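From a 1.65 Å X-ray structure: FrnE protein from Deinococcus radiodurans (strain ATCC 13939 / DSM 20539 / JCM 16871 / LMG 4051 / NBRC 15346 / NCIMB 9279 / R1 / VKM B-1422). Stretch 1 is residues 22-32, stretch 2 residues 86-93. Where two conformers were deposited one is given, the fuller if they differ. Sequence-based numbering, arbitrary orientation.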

# COMPACT_ATOMS: atom_id res chain seq x y z
N CYS A 22 -3.86 6.01 5.11
CA CYS A 22 -3.67 5.18 6.31
C CYS A 22 -2.23 5.22 6.82
O CYS A 22 -1.32 4.81 6.11
CB CYS A 22 -4.07 3.73 6.02
SG CYS A 22 -3.86 2.64 7.45
N PRO A 23 -2.01 5.78 8.01
CA PRO A 23 -0.63 5.89 8.51
C PRO A 23 -0.01 4.51 8.72
O PRO A 23 1.22 4.41 8.61
CB PRO A 23 -0.79 6.63 9.84
CG PRO A 23 -2.11 7.39 9.68
CD PRO A 23 -2.98 6.44 8.91
N TRP A 24 -0.82 3.48 8.96
CA TRP A 24 -0.27 2.15 9.19
C TRP A 24 0.25 1.57 7.88
O TRP A 24 1.13 0.71 7.88
CB TRP A 24 -1.30 1.23 9.84
CG TRP A 24 -1.47 1.54 11.29
CD1 TRP A 24 -2.54 2.15 11.87
CD2 TRP A 24 -0.53 1.29 12.34
NE1 TRP A 24 -2.33 2.30 13.22
CE2 TRP A 24 -1.10 1.77 13.54
CE3 TRP A 24 0.74 0.70 12.39
CZ2 TRP A 24 -0.45 1.68 14.77
CZ3 TRP A 24 1.39 0.61 13.61
CH2 TRP A 24 0.79 1.10 14.78
N CYS A 25 -0.26 2.06 6.76
CA CYS A 25 0.22 1.57 5.47
C CYS A 25 1.65 2.02 5.18
O CYS A 25 2.42 1.28 4.57
CB CYS A 25 -0.72 2.01 4.35
SG CYS A 25 -2.26 1.07 4.34
N TYR A 26 2.01 3.23 5.60
CA TYR A 26 3.37 3.69 5.39
C TYR A 26 4.30 2.90 6.32
O TYR A 26 5.34 2.40 5.89
CB TYR A 26 3.47 5.19 5.66
CG TYR A 26 4.54 5.92 4.89
CD1 TYR A 26 5.50 5.24 4.13
CD2 TYR A 26 4.58 7.31 4.90
CE1 TYR A 26 6.48 5.93 3.43
CE2 TYR A 26 5.54 8.00 4.21
CZ TYR A 26 6.48 7.32 3.48
OH TYR A 26 7.43 8.03 2.79
N ILE A 27 3.90 2.77 7.58
CA ILE A 27 4.62 1.92 8.54
C ILE A 27 4.80 0.50 8.00
O ILE A 27 5.90 -0.06 8.05
CB ILE A 27 3.90 1.89 9.90
CG1 ILE A 27 4.10 3.23 10.61
CG2 ILE A 27 4.40 0.71 10.77
CD1 ILE A 27 3.07 3.55 11.70
N GLY A 28 3.72 -0.06 7.45
CA GLY A 28 3.76 -1.40 6.91
C GLY A 28 4.65 -1.54 5.69
O GLY A 28 5.27 -2.58 5.46
N LYS A 29 4.70 -0.47 4.89
CA LYS A 29 5.56 -0.47 3.72
C LYS A 29 7.02 -0.54 4.16
O LYS A 29 7.82 -1.29 3.58
CB LYS A 29 5.31 0.77 2.86
CG LYS A 29 6.12 0.84 1.55
CD LYS A 29 5.71 2.08 0.73
CE LYS A 29 6.22 2.02 -0.70
NZ LYS A 29 7.71 2.16 -0.77
N ARG A 30 7.37 0.22 5.19
CA ARG A 30 8.74 0.18 5.72
C ARG A 30 9.07 -1.19 6.32
O ARG A 30 10.16 -1.74 6.09
CB ARG A 30 8.96 1.27 6.77
CG ARG A 30 9.10 2.69 6.17
CD ARG A 30 10.41 2.83 5.39
NE ARG A 30 10.33 3.95 4.46
CZ ARG A 30 10.75 5.19 4.74
NH1 ARG A 30 11.30 5.46 5.91
NH2 ARG A 30 10.61 6.15 3.83
N ARG A 31 8.14 -1.76 7.07
CA ARG A 31 8.40 -3.06 7.70
C ARG A 31 8.52 -4.15 6.66
O ARG A 31 9.37 -5.04 6.80
CB ARG A 31 7.30 -3.40 8.71
CG ARG A 31 7.29 -2.45 9.90
CD ARG A 31 6.23 -2.78 10.91
NE ARG A 31 6.34 -1.90 12.07
CZ ARG A 31 5.57 -1.99 13.15
NH1 ARG A 31 4.64 -2.92 13.22
NH2 ARG A 31 5.74 -1.15 14.16
N PHE A 32 7.72 -4.08 5.60
CA PHE A 32 7.85 -5.03 4.50
C PHE A 32 9.20 -4.85 3.80
O PHE A 32 9.86 -5.84 3.43
CB PHE A 32 6.71 -4.88 3.49
CG PHE A 32 6.89 -5.74 2.27
CD1 PHE A 32 6.68 -7.10 2.33
CD2 PHE A 32 7.32 -5.19 1.07
CE1 PHE A 32 6.87 -7.91 1.21
CE2 PHE A 32 7.51 -5.98 -0.05
CZ PHE A 32 7.28 -7.35 0.02
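Stretch 2, residues 86-93: DHMTQTAA

The sulfur of M88 packs obliquely against the indole of W24, in the most distinctive contact between these two stretches: M88 SD is 4.1 Å from the centroid of the five-membered ring, 40° off the ring normal, and comes within 3.5 Å of W24 NE1. A thioether suits this place because it is polarizable and flexible enough to pack against an aromatic ring. M88 SD also packs 3.7 Å from P23 CB, so one unbranched side chain serves two neighbours near the start of the first helix.

Stretch 2 is helical throughout, and it runs beside the helix of stretch 1 in nearly the same direction. The axes cross at 19° and approach to 9.9 Å, a spacing that leaves room for side chains between them. In register, P23 lies near M88 (CA to CA 7.0 Å) and, one helical turn later, I27 near A92 (CA to CA 5.7 Å). The closer approach goes with the small side chain of A92: I27 CG1 lies 3.9 Å from A92 CA and 4.0 Å from A92 CB. The branched I27 also extends CD1 to 3.9 Å from M88 O and 4.0 Å from T91 CG2.

T91 points toward stretch 1 and suits this boundary by its two-sided character. T91 OG1 donates to H87 O (2.9 Å), satisfying the hydroxyl within its own helix, while T91 CG2 meets W24 CZ3 at 3.9 Å and R31 NH2 at 3.4 Å, a reach that the long arginine side chain allows. No direct hydrogen bond joins the stretches; instead a water accepts from R31 NH2 (3.0 Å) and donates to T91 O (2.9 Å). The broad indole of W24 also reaches the more exposed margin, where its edge is directed toward the flat imidazole face of H87 in an offset pair, with ring centroids 5.8 Å apart and planes at 63°; W24 CH2 reaches H87 CE1 at 4.0 Å.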

# COMPACT_ATOMS: atom_id res chain seq x y z
N ASP A 86 -0.37 10.32 18.40
CA ASP A 86 0.97 10.29 18.99
C ASP A 86 1.59 8.91 18.88
O ASP A 86 2.77 8.78 18.53
CB ASP A 86 0.91 10.73 20.45
CG ASP A 86 0.54 12.19 20.61
OD1 ASP A 86 0.63 12.94 19.61
OD2 ASP A 86 0.16 12.59 21.73
N HIS A 87 0.81 7.87 19.17
CA HIS A 87 1.29 6.49 19.02
C HIS A 87 1.78 6.22 17.61
O HIS A 87 2.89 5.71 17.42
CB HIS A 87 0.19 5.49 19.37
CG HIS A 87 0.61 4.06 19.22
ND1 HIS A 87 -0.23 3.09 18.71
CD2 HIS A 87 1.77 3.43 19.52
CE1 HIS A 87 0.40 1.93 18.69
NE2 HIS A 87 1.61 2.11 19.18
N MET A 88 0.96 6.55 16.62
CA MET A 88 1.34 6.28 15.24
C MET A 88 2.58 7.09 14.85
O MET A 88 3.45 6.60 14.13
CB MET A 88 0.17 6.58 14.27
CG MET A 88 -0.97 5.57 14.37
SD MET A 88 -2.27 5.80 13.14
CE MET A 88 -2.99 7.35 13.69
N THR A 89 2.65 8.33 15.34
CA THR A 89 3.80 9.19 15.05
C THR A 89 5.10 8.57 15.58
O THR A 89 6.10 8.50 14.86
CB THR A 89 3.62 10.59 15.65
OG1 THR A 89 2.52 11.23 14.98
CG2 THR A 89 4.85 11.43 15.43
N GLN A 90 5.08 8.11 16.82
CA GLN A 90 6.27 7.52 17.44
C GLN A 90 6.63 6.18 16.80
O GLN A 90 7.81 5.91 16.55
CB GLN A 90 6.06 7.35 18.93
CG GLN A 90 6.09 8.68 19.63
CD GLN A 90 5.71 8.57 21.07
OE1 GLN A 90 6.33 7.82 21.83
NE2 GLN A 90 4.69 9.31 21.47
N THR A 91 5.62 5.36 16.51
CA THR A 91 5.86 4.10 15.82
C THR A 91 6.51 4.35 14.46
O THR A 91 7.50 3.68 14.08
CB THR A 91 4.54 3.30 15.66
OG1 THR A 91 3.99 3.03 16.96
CG2 THR A 91 4.81 1.97 14.97
N ALA A 92 6.02 5.35 13.75
CA ALA A 92 6.56 5.66 12.43
C ALA A 92 8.01 6.16 12.53
O ALA A 92 8.81 5.90 11.62
CB ALA A 92 5.67 6.71 11.73
N ALA A 93 8.36 6.85 13.61
CA ALA A 93 9.70 7.40 13.72
C ALA A 93 10.72 6.28 13.73
O ALA A 93 11.84 6.44 13.23
CB ALA A 93 9.84 8.27 14.97
O HOH W 1 7.95 0.83 14.13